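Local coordinates for concanavalin A-like lectin protein kinase family protein (Theobroma cacao, PDB 6CTH) that probably transfers phosphate from ATP to protein substrates, its kinase domain here carrying an inhibitor and a magnesium ion, at residues 45-50 / 84-89; 97-102 / 147-152; 112-117 / 151-156. All coordinates share one frame; numbering follows the deposited sequence.

How the interactions relate
The three contacts follow the chain from the N-terminal lobe into the C-terminal lobe of the kinase fold. Interaction 1 has its centre about 23 Å from that of interaction 2 and about 31 Å from that of interaction 3, and touches neither. It reaches the inhibitor pocket through Lys46, interaction 2 through Gly97, Ser98 and Met148. Interactions 2 and 3 are neighbours, with centres about 9 Å apart. They share Ser151 and Ser152 in the turn of the hairpin formed by strands 147-149 and 155-157. Met148 N lies 2.8 Å from Lys156 O across that hairpin, a probable hydrogen bond. Interaction 3 is more remote: the Phe153 side chain is about 11 Å from the inhibitor.

Interaction 1. Residues 45-50 / 84-89; sequences VKKVSR and RGELML
The carboxylate of Glu86 and the peptide planes are the flat groups of this contact. The carboxylate meets Lys47 mainly through one oxygen: OE2 lies 3.4 Å from Lys47 NZ, with CE as close, a salt bridge whose hydrogen bond is weak. The two chains cross obliquely. Lys47 runs extended until its last torsion turns NZ aside (chi4 -73°), and Glu86 folds at chi2 to meet it. Lys46 N approaches Leu89 O nearly along the C=O axis, at 2.8 Å. Leu89 N comes to Lys46 O at 3.0 Å in the carbonyl plane, and Val48 N does the same to Leu87 O.

These bonds make an antiparallel pair of strands. Lys46 and Leu89 form a hydrogen-bonded pair, while Lys47 and Met88 form a non-hydrogen-bonded pair. Lys47 and Met88 share one sheet face, where Met88 SD rests 4.1 Å from Val45 CG1 and helix 7-14 packs nearby. Lys46 and Leu89 share the opposite face. Leu89 there touches helix 54-66, as does Leu87, whose CB sits 4.0 Å from Val48 CB.

Lys46 is extended throughout and heads toward the inhibitor, to which it makes a long, weak ion pair, with a cation-pi contact to Phe28. Its place in the Ile-Ala-Val-Lys sequence matches the ATP-site lysine of protein kinases. Beyond the Val48-Leu87 bond, a water accepts from Leu87 N at 2.9 Å and sits within bonding distance of Val48 O and Glu86 OE2. The main-chain bonds thus hold the Lys46 backbone firmly, while the looser Lys47-Glu86 pair probably adds a modest charge attraction at the partly exposed margin.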
loop_
_atom_site.group_PDB
_atom_site.type_symbol
_atom_site.label_atom_id
_atom_site.label_comp_id
_atom_site.label_asym_id
_atom_site.label_seq_id
_atom_site.Cartn_x
_atom_site.Cartn_y
_atom_site.Cartn_z
ATOM N N VAL A 45 -11.147 -0.445 -15.088
ATOM C CA VAL A 45 -12.297 0.380 -14.777
ATOM C C VAL A 45 -12.796 -0.076 -13.412
ATOM O O VAL A 45 -13.168 -1.240 -13.267
ATOM C CB VAL A 45 -13.404 0.200 -15.810
ATOM C CG1 VAL A 45 -14.635 1.041 -15.478
ATOM C CG2 VAL A 45 -12.879 0.532 -17.213
ATOM N N LYS A 46 -12.815 0.838 -12.452
ATOM C CA LYS A 46 -13.412 0.599 -11.146
ATOM C C LYS A 46 -14.843 1.113 -11.112
ATOM O O LYS A 46 -15.099 2.304 -11.311
ATOM C CB LYS A 46 -12.572 1.270 -10.072
ATOM C CG LYS A 46 -13.100 1.022 -8.662
ATOM C CD LYS A 46 -12.104 1.432 -7.603
ATOM C CE LYS A 46 -12.551 0.954 -6.226
ATOM N NZ LYS A 46 -11.459 1.192 -5.270
ATOM N N LYS A 47 -15.781 0.188 -10.875
ATOM C CA LYS A 47 -17.176 0.486 -10.721
ATOM C C LYS A 47 -17.493 0.632 -9.238
ATOM O O LYS A 47 -17.380 -0.337 -8.471
ATOM C CB LYS A 47 -17.994 -0.648 -11.319
ATOM C CG LYS A 47 -19.487 -0.390 -11.307
ATOM C CD LYS A 47 -20.168 -1.438 -12.161
ATOM C CE LYS A 47 -21.656 -1.141 -12.283
ATOM N NZ LYS A 47 -22.402 -1.416 -11.022
ATOM N N VAL A 48 -17.881 1.831 -8.835
ATOM C CA VAL A 48 -18.088 2.127 -7.439
ATOM C C VAL A 48 -19.359 1.484 -6.926
ATOM O O VAL A 48 -20.374 1.392 -7.618
ATOM C CB VAL A 48 -18.095 3.634 -7.190
ATOM C CG1 VAL A 48 -18.530 3.997 -5.782
ATOM C CG2 VAL A 48 -16.708 4.196 -7.513
ATOM N N SER A 49 -19.232 0.993 -5.708
ATOM C CA SER A 49 -20.291 0.339 -4.988
ATOM C C SER A 49 -21.096 1.441 -4.273
ATOM O O SER A 49 -20.532 2.210 -3.487
ATOM C CB SER A 49 -19.667 -0.637 -3.977
ATOM O OG SER A 49 -20.652 -1.092 -3.076
ATOM N N ARG A 50 -22.398 1.513 -4.540
ATOM C CA ARG A 50 -23.313 2.443 -3.841
ATOM C C ARG A 50 -24.037 1.772 -2.661
ATOM O O ARG A 50 -25.097 2.252 -2.243
ATOM C CB ARG A 50 -24.372 2.998 -4.825
ATOM N N ARG A 84 -25.938 9.537 -14.300
ATOM C CA ARG A 84 -27.126 8.950 -13.664
ATOM C C ARG A 84 -26.715 8.619 -12.193
ATOM O O ARG A 84 -26.118 9.484 -11.518
ATOM C CB ARG A 84 -27.653 7.754 -14.485
ATOM N N GLY A 85 -26.981 7.406 -11.705
ATOM C CA GLY A 85 -26.495 6.981 -10.374
ATOM C C GLY A 85 -25.048 6.486 -10.288
ATOM O O GLY A 85 -24.466 6.472 -9.193
ATOM N N GLU A 86 -24.473 6.113 -11.440
ATOM C CA GLU A 86 -23.229 5.344 -11.532
ATOM C C GLU A 86 -21.945 6.223 -11.465
ATOM O O GLU A 86 -21.786 7.209 -12.179
ATOM C CB GLU A 86 -23.202 4.494 -12.816
ATOM C CG GLU A 86 -24.307 3.430 -12.935
ATOM C CD GLU A 86 -23.849 2.035 -12.547
ATOM O OE1 GLU A 86 -24.328 1.053 -13.161
ATOM O OE2 GLU A 86 -23.025 1.905 -11.608
ATOM N N LEU A 87 -21.050 5.826 -10.586
ATOM C CA LEU A 87 -19.758 6.503 -10.378
ATOM C C LEU A 87 -18.669 5.502 -10.764
ATOM O O LEU A 87 -18.738 4.332 -10.346
ATOM C CB LEU A 87 -19.590 6.886 -8.929
ATOM C CG LEU A 87 -20.644 7.699 -8.187
ATOM C CD1 LEU A 87 -20.433 7.608 -6.688
ATOM C CD2 LEU A 87 -20.636 9.132 -8.622
ATOM N N MET A 88 -17.709 5.938 -11.584
ATOM C CA MET A 88 -16.606 5.084 -12.049
ATOM C C MET A 88 -15.286 5.796 -12.251
ATOM O O MET A 88 -15.288 6.985 -12.569
ATOM C CB MET A 88 -16.980 4.415 -13.342
ATOM C CG MET A 88 -18.172 3.512 -13.071
ATOM S SD MET A 88 -18.346 2.390 -14.374
ATOM C CE MET A 88 -19.365 3.455 -15.357
ATOM N N LEU A 89 -14.189 5.041 -12.104
ATOM C CA LEU A 89 -12.829 5.565 -12.159
ATOM C C LEU A 89 -11.994 4.683 -13.094
ATOM O O LEU A 89 -12.107 3.438 -13.085
ATOM C CB LEU A 89 -12.201 5.596 -10.772
ATOM C CG LEU A 89 -12.918 6.425 -9.706
ATOM C CD1 LEU A 89 -12.594 5.909 -8.297
ATOM C CD2 LEU A 89 -12.552 7.896 -9.894
HETATM O O HOH W 1 -21.564 3.156 -9.575
#

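Interaction 2. Residues 97-102 / 147-152; sequences GSLDSH and IMLDSS. With FE7 (N-{(3Z)-2-oxo-3-[phenyl({4-[(piperidin-1-yl)methyl]phenyl}amino)methylidene]-2,3-dihydro-1H-indol-5-yl}ethanesulfonamide), chain B.
Packing is tight where residues 97-99 meet residues 147-149. A single backbone bridge joins Ser98 and Met148. Leu149 N donates to Gly97 O at 2.9 Å, and Leu99 N donates to Ile147 O at 2.7 Å. Both donors lie nearly along the axis of the carbonyl they meet.

On the side of helix 112-132, Leu99 places CG anti to its backbone N (chi1 176°). Its CD2 runs beside Ile147, 4.0 Å from Ile147 CD1, with both side chains pointing the same way. Its other methyl crosses Leu149 obliquely. Leu149 CD1 also reaches His102 tip to tip, 3.7 Å from His102 CD2, in an off-centre CH-pi contact. The His102 ring is fixed at both nitrogens, by Ser108 and by Asn96 O. Ile118 of helix 112-132 touches both leucines.

Met148 starts away from the 97-102 segment, but its chain folds at chi2 and chi3. This puts CE over the oxindole of the inhibitor, 3.3 Å from FE7 C9. Ser98 OG meets the unsubstituted phenyl ring, 3.4 Å from FE7 C15, and is bonded to Asp100 OD1 at 2.5 Å through the syn lone pair of that oxygen. Gly97 CA lies over the face of the aminophenyl ring, 3.7 Å from FE7 C18.

The other end is loose. Asp150 is partly exposed, Ser151 and Ser152 are exposed, and none of the three touches residues 97-102. Asp150 OD1 receives Ser152 N only weakly, and it also takes Asn154 N.

The inhibitor itself bonds to Glu92 O and Met94 N, the hinge bonds of this family. Strand 147-149 directly follows the His-Arg-Asp catalytic loop. With CE against the oxindole, Met148 sits where protein kinases have the floor of the ATP pocket.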
loop_
_atom_site.group_PDB
_atom_site.type_symbol
_atom_site.label_atom_id
_atom_site.label_comp_id
_atom_site.label_asym_id
_atom_site.label_seq_id
_atom_site.Cartn_x
_atom_site.Cartn_y
_atom_site.Cartn_z
ATOM N N GLY A 97 -0.573 -6.733 -11.679
ATOM C CA GLY A 97 -1.497 -6.608 -10.570
ATOM C C GLY A 97 -0.920 -6.008 -9.286
ATOM O O GLY A 97 0.051 -5.204 -9.337
ATOM N N SER A 98 -1.511 -6.393 -8.146
ATOM C CA SER A 98 -1.139 -5.803 -6.887
ATOM C C SER A 98 -0.098 -6.629 -6.156
ATOM O O SER A 98 0.053 -7.832 -6.362
ATOM C CB SER A 98 -2.347 -5.510 -5.992
ATOM O OG SER A 98 -3.200 -6.640 -5.884
ATOM N N LEU A 99 0.630 -5.974 -5.271
ATOM C CA LEU A 99 1.776 -6.594 -4.638
ATOM C C LEU A 99 1.414 -7.823 -3.773
ATOM O O LEU A 99 2.173 -8.810 -3.730
ATOM C CB LEU A 99 2.522 -5.554 -3.800
ATOM C CG LEU A 99 3.702 -5.945 -2.950
ATOM C CD1 LEU A 99 4.786 -6.591 -3.793
ATOM C CD2 LEU A 99 4.264 -4.721 -2.225
ATOM N N ASP A 100 0.285 -7.730 -3.097
ATOM C CA ASP A 100 -0.208 -8.837 -2.254
ATOM C C ASP A 100 -0.273 -10.180 -3.026
ATOM O O ASP A 100 0.042 -11.219 -2.466
ATOM C CB ASP A 100 -1.572 -8.482 -1.611
ATOM C CG ASP A 100 -2.665 -8.229 -2.630
ATOM O OD1 ASP A 100 -2.417 -7.527 -3.656
ATOM O OD2 ASP A 100 -3.799 -8.768 -2.444
ATOM N N SER A 101 -0.619 -10.129 -4.309
ATOM C CA SER A 101 -0.740 -11.318 -5.158
ATOM C C SER A 101 0.582 -11.997 -5.347
ATOM O O SER A 101 0.625 -13.219 -5.470
ATOM C CB SER A 101 -1.327 -10.986 -6.500
ATOM O OG SER A 101 -2.655 -10.572 -6.306
ATOM N N HIS A 102 1.676 -11.255 -5.258
ATOM C CA HIS A 102 3.031 -11.841 -5.377
ATOM C C HIS A 102 3.606 -12.252 -4.063
ATOM O O HIS A 102 4.010 -13.409 -3.886
ATOM C CB HIS A 102 3.970 -10.874 -6.054
ATOM C CG HIS A 102 3.565 -10.565 -7.451
ATOM N ND1 HIS A 102 4.205 -11.115 -8.535
ATOM C CD2 HIS A 102 2.639 -9.721 -7.947
ATOM C CE1 HIS A 102 3.690 -10.621 -9.642
ATOM N NE2 HIS A 102 2.724 -9.787 -9.316
ATOM N N ILE A 147 -0.734 -1.486 -3.513
ATOM C CA ILE A 147 0.502 -1.226 -4.280
ATOM C C ILE A 147 0.465 -2.015 -5.595
ATOM O O ILE A 147 0.434 -3.252 -5.598
ATOM C CB ILE A 147 1.748 -1.573 -3.442
ATOM C CG1 ILE A 147 1.736 -0.742 -2.147
ATOM C CG2 ILE A 147 3.028 -1.360 -4.238
ATOM C CD1 ILE A 147 2.797 -1.138 -1.137
ATOM N N MET A 148 0.480 -1.279 -6.714
ATOM C CA MET A 148 0.449 -1.880 -8.038
ATOM C C MET A 148 1.842 -2.042 -8.577
ATOM O O MET A 148 2.750 -1.218 -8.262
ATOM C CB MET A 148 -0.370 -0.997 -8.990
ATOM C CG MET A 148 -1.817 -0.804 -8.607
ATOM S SD MET A 148 -2.694 -2.400 -8.473
ATOM C CE MET A 148 -2.530 -2.882 -10.162
ATOM N N LEU A 149 2.041 -3.057 -9.399
ATOM C CA LEU A 149 3.333 -3.337 -9.988
ATOM C C LEU A 149 3.298 -3.163 -11.501
ATOM O O LEU A 149 2.380 -3.692 -12.157
ATOM C CB LEU A 149 3.763 -4.745 -9.637
ATOM C CG LEU A 149 3.962 -4.957 -8.133
ATOM C CD1 LEU A 149 4.327 -6.416 -7.847
ATOM C CD2 LEU A 149 5.071 -4.033 -7.575
ATOM N N ASP A 150 4.275 -2.429 -12.054
ATOM C CA ASP A 150 4.370 -2.326 -13.509
ATOM C C ASP A 150 5.126 -3.521 -14.072
ATOM O O ASP A 150 5.495 -4.439 -13.335
ATOM C CB ASP A 150 4.935 -0.964 -13.960
ATOM C CG ASP A 150 6.405 -0.787 -13.696
ATOM O OD1 ASP A 150 7.140 -1.753 -13.341
ATOM O OD2 ASP A 150 6.870 0.382 -13.893
ATOM N N SER A 151 5.398 -3.470 -15.368
ATOM C CA SER A 151 6.062 -4.550 -16.093
ATOM C C SER A 151 7.440 -4.856 -15.545
ATOM O O SER A 151 7.885 -5.987 -15.590
ATOM C CB SER A 151 6.110 -4.269 -17.598
ATOM O OG SER A 151 6.887 -3.128 -17.901
ATOM N N SER A 152 8.137 -3.825 -15.097
ATOM C CA SER A 152 9.472 -3.982 -14.480
ATOM C C SER A 152 9.441 -4.178 -12.962
ATOM O O SER A 152 10.493 -4.052 -12.283
ATOM C CB SER A 152 10.347 -2.760 -14.789
ATOM O OG SER A 152 10.306 -2.409 -16.148
HETATM C C4 FE7 B . -5.906 -1.860 -10.677
HETATM C C14 FE7 B . -7.268 -5.681 -7.450
HETATM C C5 FE7 B . -5.604 -0.748 -11.484
HETATM C C6 FE7 B . -5.822 0.548 -11.047
HETATM C C11 FE7 B . -6.197 -4.888 -9.891
HETATM C C7 FE7 B . -6.323 0.746 -9.774
HETATM C C8 FE7 B . -5.022 -2.543 -12.734
HETATM C C9 FE7 B . -5.563 -3.046 -11.445
HETATM C C10 FE7 B . -5.620 -4.392 -11.152
HETATM C C12 FE7 B . -7.556 -4.748 -9.635
HETATM C C13 FE7 B . -8.083 -5.141 -8.419
HETATM N N1 FE7 B . -5.079 -1.191 -12.684
HETATM N N2 FE7 B . -5.045 -5.251 -12.006
HETATM C C3 FE7 B . -6.393 -1.640 -9.389
HETATM N N3 FE7 B . -5.504 -11.538 -13.312
HETATM O O2 FE7 B . -4.608 -3.207 -13.676
HETATM C C2 FE7 B . -6.569 -0.334 -8.932
HETATM N N FE7 B . -6.920 -0.041 -7.581
HETATM S S FE7 B . -7.191 -1.035 -6.331
HETATM O O FE7 B . -7.482 -2.341 -6.829
HETATM O O1 FE7 B . -8.130 -0.383 -5.475
HETATM C C1 FE7 B . -5.579 -0.987 -5.622
HETATM C C FE7 B . -5.120 0.450 -5.632
HETATM C C16 FE7 B . -5.386 -5.442 -8.909
HETATM C C15 FE7 B . -5.921 -5.832 -7.696
HETATM C C17 FE7 B . -4.969 -6.659 -12.084
HETATM C C22 FE7 B . -5.623 -7.488 -11.184
HETATM C C21 FE7 B . -5.483 -8.861 -11.276
HETATM C C20 FE7 B . -4.693 -9.436 -12.259
HETATM C C19 FE7 B . -4.041 -8.600 -13.150
HETATM C C18 FE7 B . -4.177 -7.227 -13.072
HETATM C C23 FE7 B . -4.557 -10.935 -12.366
HETATM C C28 FE7 B . -5.233 -12.965 -13.493
HETATM C C27 FE7 B . -6.139 -13.572 -14.539
HETATM C C26 FE7 B . -7.596 -13.357 -14.189
HETATM C C25 FE7 B . -7.867 -11.899 -13.876
HETATM C C24 FE7 B . -6.885 -11.373 -12.855
#

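Interaction 3. Residues 112-117 / 151-156; sequences WEVRYR and SSFNAK
This is a small surface contact in the C-terminal lobe, between the first turns of helix 112-132 and the turn that leads into strand 155-157. Two side chains of the helix make it, Val114 and Arg117, which sit one turn apart and both face the hairpin. Arg117 supplies the polar half. Its NH2 donates to Ser152 O at 3.0 Å, with an N-H...O angle of 137°. The donor lies in the plane of the carbonyl, but the oxygen is tilted 28° out of the guanidinium plane. The bond is therefore bent. Arg117 leaves the helix with CG anti to its backbone N, then bends at chi2 and chi3 to bring NH2 over the turn. A water joins the same NH2 to the next carbonyl: it accepts from Arg117 NH2 at 3.2 Å and donates to Phe153 O at 2.7 Å.

The hairpin of strands 147-149 and 155-157 follows the catalytic loop in the protein-kinase fold, and its turn rests here on the long helix 112-132 of the same lobe. Phe153 takes a left-handed backbone conformation in that turn.

Val114 provides the apolar half. Its CG1 meets Phe153 CB at 3.8 Å, crossing obliquely, while the Phe153 ring leads away from the helix toward Leu110 and His102. Asn154 is a looser neighbour: OD1 stands 3.8 Å from Arg117 NH2, and the amide plane is turned 57° from the guanidinium. Farther along the helix, Asp121 accepts Ala155 N and touches the Asn154 side chain.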
loop_
_atom_site.group_PDB
_atom_site.type_symbol
_atom_site.label_atom_id
_atom_site.label_comp_id
_atom_site.label_asym_id
_atom_site.label_seq_id
_atom_site.Cartn_x
_atom_site.Cartn_y
_atom_site.Cartn_z
ATOM N N TRP A 112 14.935 -10.735 -3.727
ATOM C CA TRP A 112 15.335 -9.799 -2.702
ATOM C C TRP A 112 15.556 -8.406 -3.310
ATOM O O TRP A 112 15.093 -7.412 -2.739
ATOM C CB TRP A 112 16.580 -10.227 -1.927
ATOM C CG TRP A 112 16.908 -9.159 -0.987
ATOM C CD1 TRP A 112 17.865 -8.211 -1.137
ATOM C CD2 TRP A 112 16.184 -8.833 0.197
ATOM N NE1 TRP A 112 17.800 -7.324 -0.100
ATOM C CE2 TRP A 112 16.756 -7.674 0.721
ATOM C CE3 TRP A 112 15.087 -9.390 0.844
ATOM C CZ2 TRP A 112 16.305 -7.092 1.907
ATOM C CZ3 TRP A 112 14.628 -8.804 2.034
ATOM C CH2 TRP A 112 15.236 -7.651 2.529
ATOM N N GLU A 113 16.284 -8.333 -4.425
ATOM C CA GLU A 113 16.615 -7.048 -5.028
ATOM C C GLU A 113 15.326 -6.271 -5.430
ATOM O O GLU A 113 15.209 -5.063 -5.188
ATOM C CB GLU A 113 17.573 -7.230 -6.226
ATOM N N VAL A 114 14.362 -6.973 -5.994
ATOM C CA VAL A 114 13.085 -6.356 -6.338
ATOM C C VAL A 114 12.320 -5.899 -5.089
ATOM O O VAL A 114 11.804 -4.793 -5.077
ATOM C CB VAL A 114 12.248 -7.267 -7.251
ATOM C CG1 VAL A 114 10.806 -6.781 -7.341
ATOM C CG2 VAL A 114 12.882 -7.361 -8.637
ATOM N N ARG A 115 12.313 -6.696 -4.028
ATOM C CA ARG A 115 11.604 -6.309 -2.812
ATOM C C ARG A 115 12.145 -5.041 -2.145
ATOM O O ARG A 115 11.382 -4.191 -1.710
ATOM C CB ARG A 115 11.646 -7.450 -1.796
ATOM C CG ARG A 115 10.796 -8.647 -2.167
ATOM C CD ARG A 115 10.946 -9.761 -1.145
ATOM N NE ARG A 115 10.631 -11.061 -1.721
ATOM C CZ ARG A 115 9.929 -12.003 -1.104
ATOM N NH1 ARG A 115 9.462 -11.798 0.117
ATOM N NH2 ARG A 115 9.695 -13.153 -1.712
ATOM N N TYR A 116 13.465 -4.925 -2.081
ATOM C CA TYR A 116 14.132 -3.777 -1.449
ATOM C C TYR A 116 13.832 -2.539 -2.312
ATOM O O TYR A 116 13.597 -1.473 -1.768
ATOM C CB TYR A 116 15.619 -4.002 -1.310
ATOM C CG TYR A 116 16.303 -3.186 -0.217
ATOM C CD1 TYR A 116 15.986 -3.373 1.118
ATOM C CD2 TYR A 116 17.288 -2.270 -0.516
ATOM C CE1 TYR A 116 16.599 -2.645 2.111
ATOM C CE2 TYR A 116 17.920 -1.513 0.479
ATOM C CZ TYR A 116 17.559 -1.708 1.784
ATOM O OH TYR A 116 18.197 -1.028 2.777
ATOM N N ARG A 117 13.805 -2.715 -3.628
ATOM C CA ARG A 117 13.474 -1.628 -4.544
ATOM C C ARG A 117 12.030 -1.166 -4.336
ATOM O O ARG A 117 11.746 0.022 -4.325
ATOM C CB ARG A 117 13.684 -2.072 -5.988
ATOM C CG ARG A 117 13.903 -0.928 -6.961
ATOM C CD ARG A 117 13.248 -1.216 -8.299
ATOM N NE ARG A 117 13.951 -2.253 -9.042
ATOM C CZ ARG A 117 13.351 -3.190 -9.767
ATOM N NH1 ARG A 117 14.072 -4.092 -10.412
ATOM N NH2 ARG A 117 12.031 -3.225 -9.844
ATOM N N SER A 151 5.398 -3.470 -15.368
ATOM C CA SER A 151 6.062 -4.550 -16.093
ATOM C C SER A 151 7.440 -4.856 -15.545
ATOM O O SER A 151 7.885 -5.987 -15.590
ATOM C CB SER A 151 6.110 -4.269 -17.598
ATOM O OG SER A 151 6.887 -3.128 -17.901
ATOM N N SER A 152 8.137 -3.825 -15.097
ATOM C CA SER A 152 9.472 -3.982 -14.480
ATOM C C SER A 152 9.441 -4.178 -12.962
ATOM O O SER A 152 10.493 -4.052 -12.283
ATOM C CB SER A 152 10.347 -2.760 -14.789
ATOM O OG SER A 152 10.306 -2.409 -16.148
ATOM N N PHE A 153 8.258 -4.466 -12.412
ATOM C CA PHE A 153 8.079 -4.547 -10.991
ATOM C C PHE A 153 8.420 -3.253 -10.218
ATOM O O PHE A 153 8.750 -3.312 -9.036
ATOM C CB PHE A 153 8.837 -5.754 -10.445
ATOM C CG PHE A 153 8.270 -7.062 -10.907
ATOM C CD1 PHE A 153 7.172 -7.617 -10.264
ATOM C CD2 PHE A 153 8.815 -7.730 -11.996
ATOM C CE1 PHE A 153 6.623 -8.823 -10.685
ATOM C CE2 PHE A 153 8.287 -8.959 -12.409
ATOM C CZ PHE A 153 7.183 -9.487 -11.762
ATOM N N ASN A 154 8.297 -2.094 -10.866
ATOM C CA ASN A 154 8.314 -0.828 -10.138
ATOM C C ASN A 154 6.949 -0.684 -9.458
ATOM O O ASN A 154 5.921 -1.099 -10.027
ATOM C CB ASN A 154 8.575 0.367 -11.051
ATOM C CG ASN A 154 9.957 0.305 -11.757
ATOM O OD1 ASN A 154 10.988 0.174 -11.120
ATOM N ND2 ASN A 154 9.943 0.374 -13.090
ATOM N N ALA A 155 6.944 -0.126 -8.254
ATOM C CA ALA A 155 5.722 -0.033 -7.428
ATOM C C ALA A 155 5.018 1.312 -7.522
ATOM O O ALA A 155 5.706 2.361 -7.599
ATOM C CB ALA A 155 6.063 -0.334 -6.005
ATOM N N LYS A 156 3.684 1.309 -7.584
ATOM C CA LYS A 156 2.859 2.506 -7.552
ATOM C C LYS A 156 1.791 2.376 -6.486
ATOM O O LYS A 156 1.005 1.440 -6.527
ATOM C CB LYS A 156 2.201 2.772 -8.905
ATOM C CG LYS A 156 3.159 3.288 -9.979
ATOM C CD LYS A 156 2.505 3.511 -11.344
ATOM C CE LYS A 156 3.428 4.261 -12.298
ATOM N NZ LYS A 156 3.236 5.747 -12.207
HETATM O O HOH W 2 10.352 -1.700 -7.558
#